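Oxidored_FMN domain-containing protein ([Pseudomonas] geniculata N1, PDB 6L6J) probably catalyses the amine oxidation of 6-hydroxypseudooxynicotine, carrying an FMN and a [4Fe-4S] cluster as cofactors. Local coordinates at residues A[226-230]-A[281-285]; A[432-436]-A[536-540]; A[505-509]-A[610-616]; A[524-530]-A[548-554]. One frame throughout, in Å; residues are numbered along the deposited sequence.

Overall arrangement
Interaction 1 comes first along the chain and lies in the FMN-binding barrel, near the end of strand 220-229. The other three lie together well away from it, the nearest centre, that of interaction 2, being 30 Å distant. Interactions 3 and 4 share one mixed sheet: strands 612-621 and 522-527 are neighbours in it, and the contact centres are 11 Å apart. Interaction 4 falls within the sequence spanned by interaction 3. Helix 533-542, which connects the two strands of interaction 4, also carries one segment of interaction 2, whose centre is about 15 Å from those of interactions 3 and 4. The 432-436 loop thereby fastens the nucleotide-binding Rossmann-like domain to the second alpha/beta domain.

Interaction 1. Residues A[226-230]-A[281-285]; sequences AVEDR and FIDFV
Val227 and Glu228, where the chain turns a corner near the end of strand 220-229, face Ile282 and Phe281 of the short helix 279-282, the CA atoms of Val227 and Ile282 being 7.1 Å apart. A type I turn runs from Ile282 to Val285. With CG1 of Val227 anti to the carbonyl carbon (chi1 -70°), its two methyls part company: CG2 comes to 3.5 Å from Phe281 O and 3.9 Å from Ile282 CG2, whereas CG1 meets Phe284 CZ at 4.0 Å. Phe281 reaches the other way, between two charged side chains. Glu228 OE1 lies at the edge of its ring, near the ring plane and 3.7 Å from CD1, with the carboxylate turned 82° against the ring. Arg230 crosses the far end, so that Phe281 CZ sits over one face of the guanidinium, 3.5 Å from NE, the two planes 34° apart. Replacing Arg230 by a serine would probably uncover the CZ end of the phenyl ring and leave it freer to shift. Nearby, Asp229 OD2 is hydrogen-bonded to Ser261 OG of strand 255-261. The arrangement is that of a TIM barrel, in which the segment following one strand packs against the connection leading out of the next; the Ile282 side chain is about 10 Å from the bound FMN.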
loop_
_atom_site.group_PDB
_atom_site.type_symbol
_atom_site.label_atom_id
_atom_site.label_comp_id
_atom_site.label_asym_id
_atom_site.label_seq_id
_atom_site.Cartn_x
_atom_site.Cartn_y
_atom_site.Cartn_z
ATOM N N ALA A 226 -3.118 18.651 4.699
ATOM C CA ALA A 226 -1.671 18.579 4.417
ATOM C C ALA A 226 -1.008 19.846 4.976
ATOM O O ALA A 226 -1.299 20.961 4.449
ATOM C CB ALA A 226 -1.434 18.416 2.935
ATOM N N VAL A 227 -0.190 19.677 6.023
ATOM C CA VAL A 227 0.490 20.800 6.729
ATOM C C VAL A 227 1.717 21.184 5.908
ATOM O O VAL A 227 1.923 22.400 5.714
ATOM C CB VAL A 227 0.849 20.476 8.195
ATOM C CG1 VAL A 227 -0.395 20.395 9.058
ATOM C CG2 VAL A 227 1.690 19.218 8.354
ATOM N N GLU A 228 2.449 20.188 5.394
ATOM C CA GLU A 228 3.605 20.401 4.481
ATOM C C GLU A 228 3.359 19.679 3.149
ATOM O O GLU A 228 2.831 18.556 3.190
ATOM C CB GLU A 228 4.898 19.928 5.144
ATOM C CG GLU A 228 6.128 20.130 4.272
ATOM C CD GLU A 228 7.349 20.701 4.975
ATOM O OE1 GLU A 228 7.201 21.148 6.141
ATOM O OE2 GLU A 228 8.448 20.702 4.350
ATOM N N ASP A 229 3.725 20.303 2.019
ATOM C CA ASP A 229 3.849 19.616 0.707
ATOM C C ASP A 229 5.337 19.352 0.473
ATOM O O ASP A 229 6.084 20.324 0.357
ATOM C CB ASP A 229 3.192 20.403 -0.443
ATOM C CG ASP A 229 3.389 19.796 -1.839
ATOM O OD1 ASP A 229 4.524 19.866 -2.349
ATOM O OD2 ASP A 229 2.412 19.248 -2.417
ATOM N N ARG A 230 5.730 18.074 0.399
ATOM C CA ARG A 230 7.144 17.639 0.234
ATOM C C ARG A 230 7.429 17.337 -1.241
ATOM O O ARG A 230 8.574 16.943 -1.540
ATOM C CB ARG A 230 7.421 16.438 1.140
ATOM C CG ARG A 230 7.243 16.750 2.619
ATOM C CD ARG A 230 7.825 15.686 3.528
ATOM N NE ARG A 230 9.283 15.646 3.483
ATOM C CZ ARG A 230 10.040 14.640 3.929
ATOM N NH1 ARG A 230 11.357 14.705 3.813
ATOM N NH2 ARG A 230 9.494 13.574 4.493
ATOM N N PHE A 281 6.548 17.020 11.548
ATOM C CA PHE A 281 5.747 17.900 10.655
ATOM C C PHE A 281 4.413 18.303 11.296
ATOM O O PHE A 281 3.966 19.448 11.003
ATOM C CB PHE A 281 5.453 17.201 9.327
ATOM C CG PHE A 281 6.665 16.866 8.501
ATOM C CD1 PHE A 281 7.234 17.818 7.666
ATOM C CD2 PHE A 281 7.225 15.592 8.545
ATOM C CE1 PHE A 281 8.347 17.508 6.895
ATOM C CE2 PHE A 281 8.342 15.285 7.776
ATOM C CZ PHE A 281 8.904 16.246 6.957
ATOM N N ILE A 282 3.809 17.430 12.128
ATOM C CA ILE A 282 2.451 17.642 12.740
ATOM C C ILE A 282 2.561 17.942 14.241
ATOM O O ILE A 282 1.531 18.322 14.805
ATOM C CB ILE A 282 1.468 16.473 12.454
ATOM C CG1 ILE A 282 1.972 15.108 12.941
ATOM C CG2 ILE A 282 1.098 16.424 10.985
ATOM C CD1 ILE A 282 2.082 14.976 14.449
ATOM N N ASP A 283 3.745 17.756 14.835
ATOM C CA ASP A 283 4.124 18.019 16.261
ATOM C C ASP A 283 3.508 19.319 16.779
ATOM O O ASP A 283 3.146 19.374 17.950
ATOM C CB ASP A 283 5.645 18.227 16.407
ATOM C CG ASP A 283 6.337 17.371 17.457
ATOM O OD1 ASP A 283 5.712 16.356 17.901
ATOM O OD2 ASP A 283 7.499 17.689 17.795
ATOM N N PHE A 284 3.472 20.353 15.941
ATOM C CA PHE A 284 3.082 21.736 16.324
ATOM C C PHE A 284 1.552 21.851 16.481
ATOM O O PHE A 284 1.075 22.783 17.162
ATOM C CB PHE A 284 3.584 22.745 15.283
ATOM C CG PHE A 284 2.730 22.826 14.041
ATOM C CD1 PHE A 284 2.918 21.931 12.986
ATOM C CD2 PHE A 284 1.741 23.793 13.921
ATOM C CE1 PHE A 284 2.164 22.022 11.823
ATOM C CE2 PHE A 284 0.974 23.871 12.768
ATOM C CZ PHE A 284 1.191 22.993 11.718
ATOM N N VAL A 285 0.801 20.979 15.819
ATOM C CA VAL A 285 -0.676 21.123 15.660
ATOM C C VAL A 285 -1.349 21.180 17.040
ATOM O O VAL A 285 -2.199 22.055 17.209
ATOM C CB VAL A 285 -1.269 20.008 14.770
ATOM C CG1 VAL A 285 -2.789 20.089 14.700
ATOM C CG2 VAL A 285 -0.684 20.052 13.369
#

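Interaction 2. Residues A[432-436]-A[536-540]; sequences RLPRL and VVADR. With SO4 (sulfate ion), chain E.
Pro434 and Val536 meet where a type II beta turn, Leu433 to Leu436, rests on helix 533-542, joining the Rossmann-like nucleotide-binding domain to the OYE-like second alpha/beta domain. The CG1 methyl of Val536 points into the turn: Leu433 crosses it at about a right angle, CB 3.5 Å from that methyl, and Leu436 comes from another direction with CD1 at 4.2 Å from the same CG1. One helical turn further on, the Pro434 ring lies across the aliphatic part of Arg540, its CD 3.7 Å from Arg540 CD. Arg435, at the third position of the turn, has CG between the backbone N and the carbonyl carbon (chi1 66°), and two further bends carry its guanidinium to Asp539. There NH1 donates to Asp539 OD2 at 3.1 Å in a salt bridge. The oxygen lies in the guanidinium plane and is approached on its syn side, while the two flat groups are turned 62° from each other. This buried carboxylate has a second positive partner, as its OD1 makes a salt bridge with Arg543 NE, which would be expected to favour the charged form; Arg435 NE donates to Arg271 O. At the start of the segment Arg432, also salt-bridged to Glu422, holds a sulfate probably taken from the crystallisation liquor, with NE donating to its O2 at 2.7 Å and NH2 adding a weak bond to that oxygen.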
loop_
_atom_site.group_PDB
_atom_site.type_symbol
_atom_site.label_atom_id
_atom_site.label_comp_id
_atom_site.label_asym_id
_atom_site.label_seq_id
_atom_site.Cartn_x
_atom_site.Cartn_y
_atom_site.Cartn_z
ATOM N N ARG A 432 17.653 -9.199 3.660
ATOM C CA ARG A 432 19.041 -8.741 3.970
ATOM C C ARG A 432 19.593 -7.775 2.911
ATOM O O ARG A 432 20.700 -7.256 3.134
ATOM C CB ARG A 432 19.969 -9.954 4.096
ATOM C CG ARG A 432 19.808 -10.721 5.404
ATOM C CD ARG A 432 20.281 -12.138 5.231
ATOM N NE ARG A 432 20.393 -12.846 6.488
ATOM C CZ ARG A 432 19.429 -13.554 7.084
ATOM N NH1 ARG A 432 18.211 -13.631 6.567
ATOM N NH2 ARG A 432 19.684 -14.180 8.226
ATOM N N LEU A 433 18.885 -7.552 1.797
ATOM C CA LEU A 433 19.274 -6.529 0.787
ATOM C C LEU A 433 18.897 -5.144 1.306
ATOM O O LEU A 433 17.933 -4.996 2.053
ATOM C CB LEU A 433 18.570 -6.799 -0.544
ATOM C CG LEU A 433 19.015 -8.042 -1.303
ATOM C CD1 LEU A 433 18.148 -8.228 -2.533
ATOM C CD2 LEU A 433 20.485 -7.964 -1.679
ATOM N N PRO A 434 19.609 -4.068 0.905
ATOM C CA PRO A 434 19.335 -2.736 1.435
ATOM C C PRO A 434 17.880 -2.298 1.193
ATOM O O PRO A 434 17.374 -2.423 0.090
ATOM C CB PRO A 434 20.302 -1.819 0.672
ATOM C CG PRO A 434 21.393 -2.742 0.197
ATOM C CD PRO A 434 20.683 -4.049 -0.101
ATOM N N ARG A 435 17.274 -1.841 2.282
ATOM C CA ARG A 435 15.949 -1.181 2.477
ATOM C C ARG A 435 14.793 -2.156 2.260
ATOM O O ARG A 435 13.653 -1.681 2.294
ATOM C CB ARG A 435 15.859 0.198 1.810
ATOM C CG ARG A 435 15.924 0.288 0.303
ATOM C CD ARG A 435 16.752 1.493 -0.147
ATOM N NE ARG A 435 16.462 2.675 0.635
ATOM C CZ ARG A 435 17.193 3.785 0.688
ATOM N NH1 ARG A 435 18.273 3.911 -0.052
ATOM N NH2 ARG A 435 16.817 4.794 1.458
ATOM N N LEU A 436 15.059 -3.463 2.311
ATOM C CA LEU A 436 14.020 -4.516 2.193
ATOM C C LEU A 436 13.846 -5.239 3.524
ATOM O O LEU A 436 13.270 -6.319 3.533
ATOM C CB LEU A 436 14.436 -5.518 1.109
ATOM C CG LEU A 436 14.255 -5.083 -0.341
ATOM C CD1 LEU A 436 14.220 -6.313 -1.223
ATOM C CD2 LEU A 436 12.998 -4.243 -0.541
ATOM N N VAL A 536 17.372 -2.284 -6.090
ATOM C CA VAL A 536 17.916 -2.752 -4.789
ATOM C C VAL A 536 19.350 -3.255 -5.010
ATOM O O VAL A 536 20.202 -2.970 -4.146
ATOM C CB VAL A 536 16.974 -3.781 -4.122
ATOM C CG1 VAL A 536 17.558 -4.384 -2.861
ATOM C CG2 VAL A 536 15.629 -3.151 -3.801
ATOM N N VAL A 537 19.633 -3.953 -6.112
ATOM C CA VAL A 537 20.999 -4.513 -6.341
ATOM C C VAL A 537 21.920 -3.318 -6.590
ATOM O O VAL A 537 22.979 -3.265 -5.969
ATOM C CB VAL A 537 21.088 -5.599 -7.435
ATOM C CG1 VAL A 537 20.166 -6.768 -7.158
ATOM C CG2 VAL A 537 20.830 -5.077 -8.807
ATOM N N ALA A 538 21.463 -2.349 -7.375
ATOM C CA ALA A 538 22.190 -1.093 -7.672
ATOM C C ALA A 538 22.662 -0.478 -6.355
ATOM O O ALA A 538 23.870 -0.252 -6.190
ATOM C CB ALA A 538 21.298 -0.140 -8.437
ATOM N N ASP A 539 21.720 -0.273 -5.430
ATOM C CA ASP A 539 21.967 0.322 -4.094
ATOM C C ASP A 539 23.041 -0.504 -3.390
ATOM O O ASP A 539 24.038 0.075 -2.970
ATOM C CB ASP A 539 20.688 0.393 -3.267
ATOM C CG ASP A 539 20.723 1.481 -2.212
ATOM O OD1 ASP A 539 21.720 1.549 -1.470
ATOM O OD2 ASP A 539 19.778 2.282 -2.177
ATOM N N ARG A 540 22.828 -1.810 -3.284
ATOM C CA ARG A 540 23.775 -2.767 -2.661
ATOM C C ARG A 540 25.167 -2.557 -3.251
ATOM O O ARG A 540 26.143 -2.541 -2.474
ATOM C CB ARG A 540 23.295 -4.198 -2.907
ATOM C CG ARG A 540 24.199 -5.274 -2.339
ATOM C CD ARG A 540 24.021 -5.389 -0.845
ATOM N NE ARG A 540 24.824 -6.493 -0.333
ATOM C CZ ARG A 540 26.054 -6.380 0.186
ATOM N NH1 ARG A 540 26.645 -5.189 0.288
ATOM N NH2 ARG A 540 26.668 -7.480 0.614
HETATM S S SO4 E . 23.665 -13.026 8.766
HETATM O O1 SO4 E . 23.177 -13.121 10.145
HETATM O O2 SO4 E . 22.653 -13.525 7.828
HETATM O O3 SO4 E . 23.952 -11.626 8.461
HETATM O O4 SO4 E . 24.885 -13.819 8.630
#

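Interaction 3. Residues A[505-509]-A[610-616]; sequences HVLTP and ADAVVLV
His505 reaches Asp611 with its imidazole ring, because CG sits between the backbone N and the carbonyl carbon (chi1 78°); CD2 comes to 3.2 Å from Asp611 O, which lies at the ring edge. A water in the ring plane, 2.6 Å from His505 NE2, links the ring to Ala610 O. A leucine at His505 would probably break this bridge and leave the water with the carbonyl as its remaining partner here. Val506 pairs with Val613 in parallel, and its CG1 methyl packs obliquely on Leu615 CD1 at 3.7 Å. Leu507 then makes both firm backbone bonds: its N donates to Val613 O at 2.8 Å, and its O accepts from Leu615 N at 3.0 Å. Thr508 ends the pairing as an N-cap, OG1 accepting from Glu510 N, and Pro509 opens onto helix 509-513 with CG 3.7 Å from Val616 CG1. Within the mixed sheet, strand 612-621 runs between strands 506-507 and 522-527. Helix 533-542 covers Val614, Val616 and Pro509, while Ile590 of strand 585-590 touches His505, Val506 and Val613.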
loop_
_atom_site.group_PDB
_atom_site.type_symbol
_atom_site.label_atom_id
_atom_site.label_comp_id
_atom_site.label_asym_id
_atom_site.label_seq_id
_atom_site.Cartn_x
_atom_site.Cartn_y
_atom_site.Cartn_z
ATOM N N HIS A 505 32.032 -12.398 -16.101
ATOM C CA HIS A 505 31.813 -11.093 -15.418
ATOM C C HIS A 505 30.302 -10.772 -15.354
ATOM O O HIS A 505 29.929 -9.809 -14.621
ATOM C CB HIS A 505 32.675 -9.990 -16.062
ATOM C CG HIS A 505 32.137 -9.452 -17.345
ATOM N ND1 HIS A 505 31.991 -10.242 -18.469
ATOM C CD2 HIS A 505 31.703 -8.212 -17.680
ATOM C CE1 HIS A 505 31.482 -9.509 -19.440
ATOM N NE2 HIS A 505 31.284 -8.262 -18.980
ATOM N N VAL A 506 29.463 -11.529 -16.088
ATOM C CA VAL A 506 27.977 -11.340 -16.133
ATOM C C VAL A 506 27.326 -12.090 -14.958
ATOM O O VAL A 506 27.630 -13.283 -14.755
ATOM C CB VAL A 506 27.378 -11.772 -17.481
ATOM C CG1 VAL A 506 25.873 -11.524 -17.532
ATOM C CG2 VAL A 506 28.060 -11.076 -18.648
ATOM N N LEU A 507 26.453 -11.405 -14.219
ATOM C CA LEU A 507 25.787 -11.931 -13.001
ATOM C C LEU A 507 24.264 -11.775 -13.120
ATOM O O LEU A 507 23.771 -11.102 -14.050
ATOM C CB LEU A 507 26.300 -11.152 -11.788
ATOM C CG LEU A 507 27.819 -10.991 -11.679
ATOM C CD1 LEU A 507 28.179 -9.958 -10.624
ATOM C CD2 LEU A 507 28.489 -12.323 -11.377
ATOM N N THR A 508 23.561 -12.375 -12.167
ATOM C CA THR A 508 22.095 -12.291 -11.965
ATOM C C THR A 508 21.846 -11.907 -10.514
ATOM O O THR A 508 22.763 -11.975 -9.695
ATOM C CB THR A 508 21.419 -13.632 -12.266
ATOM O OG1 THR A 508 21.370 -14.371 -11.048
ATOM C CG2 THR A 508 22.129 -14.437 -13.333
ATOM N N PRO A 509 20.614 -11.487 -10.146
ATOM C CA PRO A 509 20.282 -11.217 -8.750
ATOM C C PRO A 509 20.660 -12.343 -7.779
ATOM O O PRO A 509 20.886 -12.026 -6.640
ATOM C CB PRO A 509 18.758 -11.024 -8.787
ATOM C CG PRO A 509 18.484 -10.490 -10.169
ATOM C CD PRO A 509 19.504 -11.177 -11.052
ATOM N N ALA A 610 32.034 -1.443 -18.544
ATOM C CA ALA A 610 31.346 -2.240 -17.516
ATOM C C ALA A 610 32.228 -3.425 -17.110
ATOM O O ALA A 610 32.326 -4.378 -17.897
ATOM C CB ALA A 610 30.006 -2.681 -18.047
ATOM N N ASP A 611 32.835 -3.359 -15.928
ATOM C CA ASP A 611 33.695 -4.446 -15.412
ATOM C C ASP A 611 32.785 -5.601 -14.988
ATOM O O ASP A 611 33.180 -6.764 -15.176
ATOM C CB ASP A 611 34.629 -3.903 -14.333
ATOM C CG ASP A 611 35.620 -2.889 -14.890
ATOM O OD1 ASP A 611 36.263 -3.211 -15.934
ATOM O OD2 ASP A 611 35.720 -1.780 -14.301
ATOM N N ALA A 612 31.593 -5.297 -14.477
ATOM C CA ALA A 612 30.530 -6.290 -14.191
ATOM C C ALA A 612 29.210 -5.852 -14.846
ATOM O O ALA A 612 29.100 -4.671 -15.323
ATOM C CB ALA A 612 30.380 -6.481 -12.708
ATOM N N VAL A 613 28.256 -6.791 -14.888
ATOM C CA VAL A 613 26.915 -6.627 -15.526
ATOM C C VAL A 613 25.926 -7.462 -14.727
ATOM O O VAL A 613 26.176 -8.685 -14.627
ATOM C CB VAL A 613 26.936 -7.087 -16.997
ATOM C CG1 VAL A 613 25.534 -7.140 -17.595
ATOM C CG2 VAL A 613 27.856 -6.224 -17.854
ATOM N N VAL A 614 24.874 -6.855 -14.166
ATOM C CA VAL A 614 23.798 -7.662 -13.521
ATOM C C VAL A 614 22.566 -7.597 -14.431
ATOM O O VAL A 614 22.057 -6.473 -14.690
ATOM C CB VAL A 614 23.495 -7.249 -12.067
ATOM C CG1 VAL A 614 22.711 -8.335 -11.352
ATOM C CG2 VAL A 614 24.758 -6.923 -11.282
ATOM N N LEU A 615 22.166 -8.759 -14.960
ATOM C CA LEU A 615 20.908 -8.946 -15.723
ATOM C C LEU A 615 19.750 -9.250 -14.752
ATOM O O LEU A 615 19.777 -10.294 -14.090
ATOM C CB LEU A 615 21.119 -10.068 -16.744
ATOM C CG LEU A 615 22.205 -9.820 -17.793
ATOM C CD1 LEU A 615 22.417 -11.044 -18.662
ATOM C CD2 LEU A 615 21.881 -8.622 -18.673
ATOM N N VAL A 616 18.784 -8.330 -14.666
ATOM C CA VAL A 616 17.518 -8.476 -13.884
ATOM C C VAL A 616 16.354 -8.448 -14.883
ATOM O O VAL A 616 15.835 -7.337 -15.161
ATOM C CB VAL A 616 17.377 -7.379 -12.803
ATOM C CG1 VAL A 616 16.463 -7.834 -11.679
ATOM C CG2 VAL A 616 18.713 -6.936 -12.225
HETATM O O HOH W 1 30.741 -5.971 -19.983
#

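Interaction 4. Residues A[524-530]-A[548-554]; sequences IVYDEDY and VTYVTTA
Asp527 and Tyr550 both hold CG anti to their backbone N, at chi1 -176° and 168°, which sends the carboxylate and the phenol out on the same side of the sheet. Tyr550 OH donates to Asp527 OD2, which lies at the edge of the tyrosine ring, though the modelled separation is too short to trust; the phenol is also hydrogen-bonded to Ser558 N. The other oxygen, OD1, takes Asp529 N at 3.0 Å and Tyr530 N at 2.8 Å from one face of the carboxylate, the first bond closing an Asx turn and the two together an Asx motif that fixes the chain after the strand. Thr552 OG1 donates to Asp527 O at 2.9 Å and accepts from Ala554 N in an ST turn. The methyl of Ala554 rests over the face of the Tyr530 ring, 4.0 Å from CB to the ring centroid, in a CH-pi contact. Behind these ends the strands run parallel, with Val551 N bonded to Val525 O and Asp527 N to Val551 O, both at 2.9 Å. Together with helix 533-542, which packs on Val525 and Val548, they form a beta-alpha-beta unit. Strand 522-527 lies between 547-552 and 612-621, and strand 580-582 adjoins 547-552 on its other side.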
loop_
_atom_site.group_PDB
_atom_site.type_symbol
_atom_site.label_atom_id
_atom_site.label_comp_id
_atom_site.label_asym_id
_atom_site.label_seq_id
_atom_site.Cartn_x
_atom_site.Cartn_y
_atom_site.Cartn_z
ATOM N N ILE A 524 27.048 -2.356 -14.760
ATOM C CA ILE A 524 25.724 -2.077 -15.386
ATOM C C ILE A 524 24.694 -3.046 -14.804
ATOM O O ILE A 524 24.913 -4.289 -14.877
ATOM C CB ILE A 524 25.785 -2.176 -16.919
ATOM C CG1 ILE A 524 26.400 -0.906 -17.518
ATOM C CG2 ILE A 524 24.403 -2.459 -17.477
ATOM C CD1 ILE A 524 26.709 -1.003 -18.991
ATOM N N VAL A 525 23.625 -2.493 -14.235
ATOM C CA VAL A 525 22.431 -3.275 -13.794
ATOM C C VAL A 525 21.366 -3.017 -14.838
ATOM O O VAL A 525 21.044 -1.843 -15.044
ATOM C CB VAL A 525 21.946 -2.903 -12.381
ATOM C CG1 VAL A 525 20.864 -3.839 -11.892
ATOM C CG2 VAL A 525 23.096 -2.889 -11.392
ATOM N N TYR A 526 20.938 -4.075 -15.525
ATOM C CA TYR A 526 19.949 -4.023 -16.632
ATOM C C TYR A 526 18.614 -4.499 -16.073
ATOM O O TYR A 526 18.544 -5.649 -15.574
ATOM C CB TYR A 526 20.444 -4.854 -17.812
ATOM C CG TYR A 526 19.633 -4.741 -19.079
ATOM C CD1 TYR A 526 19.279 -3.511 -19.613
ATOM C CD2 TYR A 526 19.280 -5.879 -19.786
ATOM C CE1 TYR A 526 18.567 -3.428 -20.798
ATOM C CE2 TYR A 526 18.578 -5.811 -20.977
ATOM C CZ TYR A 526 18.213 -4.581 -21.477
ATOM O OH TYR A 526 17.504 -4.530 -22.641
ATOM N N ASP A 527 17.631 -3.597 -16.079
ATOM C CA ASP A 527 16.285 -3.809 -15.498
ATOM C C ASP A 527 15.282 -4.044 -16.631
ATOM O O ASP A 527 14.938 -3.072 -17.320
ATOM C CB ASP A 527 15.886 -2.630 -14.612
ATOM C CG ASP A 527 14.567 -2.850 -13.912
ATOM O OD1 ASP A 527 14.130 -4.032 -13.869
ATOM O OD2 ASP A 527 13.996 -1.841 -13.419
ATOM N N GLU A 528 14.875 -5.305 -16.804
ATOM C CA GLU A 528 13.721 -5.753 -17.627
ATOM C C GLU A 528 12.638 -6.367 -16.713
ATOM O O GLU A 528 11.744 -7.063 -17.244
ATOM C CB GLU A 528 14.192 -6.795 -18.644
ATOM C CG GLU A 528 14.829 -6.190 -19.874
ATOM C CD GLU A 528 13.872 -6.004 -21.032
ATOM O OE1 GLU A 528 13.377 -7.022 -21.546
ATOM O OE2 GLU A 528 13.612 -4.845 -21.401
ATOM N N ASP A 529 12.745 -6.176 -15.393
ATOM C CA ASP A 529 11.760 -6.657 -14.393
ATOM C C ASP A 529 10.808 -5.512 -14.055
ATOM O O ASP A 529 9.619 -5.795 -13.917
ATOM C CB ASP A 529 12.444 -7.158 -13.126
ATOM C CG ASP A 529 11.487 -7.356 -11.973
ATOM O OD1 ASP A 529 10.847 -8.411 -11.924
ATOM O OD2 ASP A 529 11.372 -6.427 -11.165
ATOM N N TYR A 530 11.331 -4.291 -13.893
ATOM C CA TYR A 530 10.560 -3.015 -13.799
ATOM C C TYR A 530 10.050 -2.771 -12.367
ATOM O O TYR A 530 9.244 -1.814 -12.154
ATOM C CB TYR A 530 9.377 -3.007 -14.789
ATOM C CG TYR A 530 9.725 -2.902 -16.257
ATOM C CD1 TYR A 530 11.037 -2.919 -16.708
ATOM C CD2 TYR A 530 8.725 -2.817 -17.213
ATOM C CE1 TYR A 530 11.351 -2.813 -18.054
ATOM C CE2 TYR A 530 9.013 -2.749 -18.567
ATOM C CZ TYR A 530 10.329 -2.739 -18.990
ATOM O OH TYR A 530 10.572 -2.604 -20.318
ATOM N N VAL A 548 27.916 2.352 -10.185
ATOM C CA VAL A 548 26.721 1.709 -10.806
ATOM C C VAL A 548 26.109 2.633 -11.866
ATOM O O VAL A 548 25.906 3.823 -11.561
ATOM C CB VAL A 548 25.671 1.308 -9.746
ATOM C CG1 VAL A 548 24.478 0.610 -10.382
ATOM C CG2 VAL A 548 26.272 0.422 -8.673
ATOM N N THR A 549 25.784 2.069 -13.034
ATOM C CA THR A 549 24.804 2.643 -13.989
ATOM C C THR A 549 23.546 1.758 -14.013
ATOM O O THR A 549 23.649 0.567 -14.357
ATOM C CB THR A 549 25.405 2.805 -15.394
ATOM O OG1 THR A 549 26.448 3.776 -15.362
ATOM C CG2 THR A 549 24.413 3.271 -16.433
ATOM N N TYR A 550 22.387 2.325 -13.697
ATOM C CA TYR A 550 21.072 1.632 -13.816
ATOM C C TYR A 550 20.532 1.882 -15.226
ATOM O O TYR A 550 20.383 3.075 -15.597
ATOM C CB TYR A 550 20.079 2.124 -12.753
ATOM C CG TYR A 550 18.659 1.687 -12.998
ATOM C CD1 TYR A 550 17.790 2.441 -13.776
ATOM C CD2 TYR A 550 18.192 0.492 -12.483
ATOM C CE1 TYR A 550 16.487 2.031 -13.999
ATOM C CE2 TYR A 550 16.891 0.070 -12.701
ATOM C CZ TYR A 550 16.040 0.835 -13.470
ATOM O OH TYR A 550 14.772 0.395 -13.701
ATOM N N VAL A 551 20.246 0.802 -15.968
ATOM C CA VAL A 551 19.859 0.837 -17.414
ATOM C C VAL A 551 18.525 0.109 -17.560
ATOM O O VAL A 551 18.494 -1.079 -17.142
ATOM C CB VAL A 551 20.932 0.171 -18.297
ATOM C CG1 VAL A 551 20.549 0.181 -19.775
ATOM C CG2 VAL A 551 22.312 0.781 -18.109
ATOM N N THR A 552 17.481 0.764 -18.103
ATOM C CA THR A 552 16.202 0.083 -18.427
ATOM C C THR A 552 15.719 0.403 -19.854
ATOM O O THR A 552 16.059 1.481 -20.389
ATOM C CB THR A 552 15.098 0.403 -17.411
ATOM O OG1 THR A 552 13.995 -0.419 -17.820
ATOM C CG2 THR A 552 14.708 1.873 -17.372
ATOM N N THR A 553 14.906 -0.513 -20.398
ATOM C CA THR A 553 14.191 -0.399 -21.699
ATOM C C THR A 553 12.930 0.440 -21.527
ATOM O O THR A 553 12.439 0.987 -22.526
ATOM C CB THR A 553 13.851 -1.783 -22.263
ATOM O OG1 THR A 553 13.159 -2.514 -21.250
ATOM C CG2 THR A 553 15.079 -2.553 -22.720
ATOM N N ALA A 554 12.451 0.542 -20.291
ATOM C CA ALA A 554 11.314 1.393 -19.872
ATOM C C ALA A 554 11.697 2.880 -19.931
ATOM O O ALA A 554 12.903 3.222 -19.896
ATOM C CB ALA A 554 10.857 0.979 -18.490
#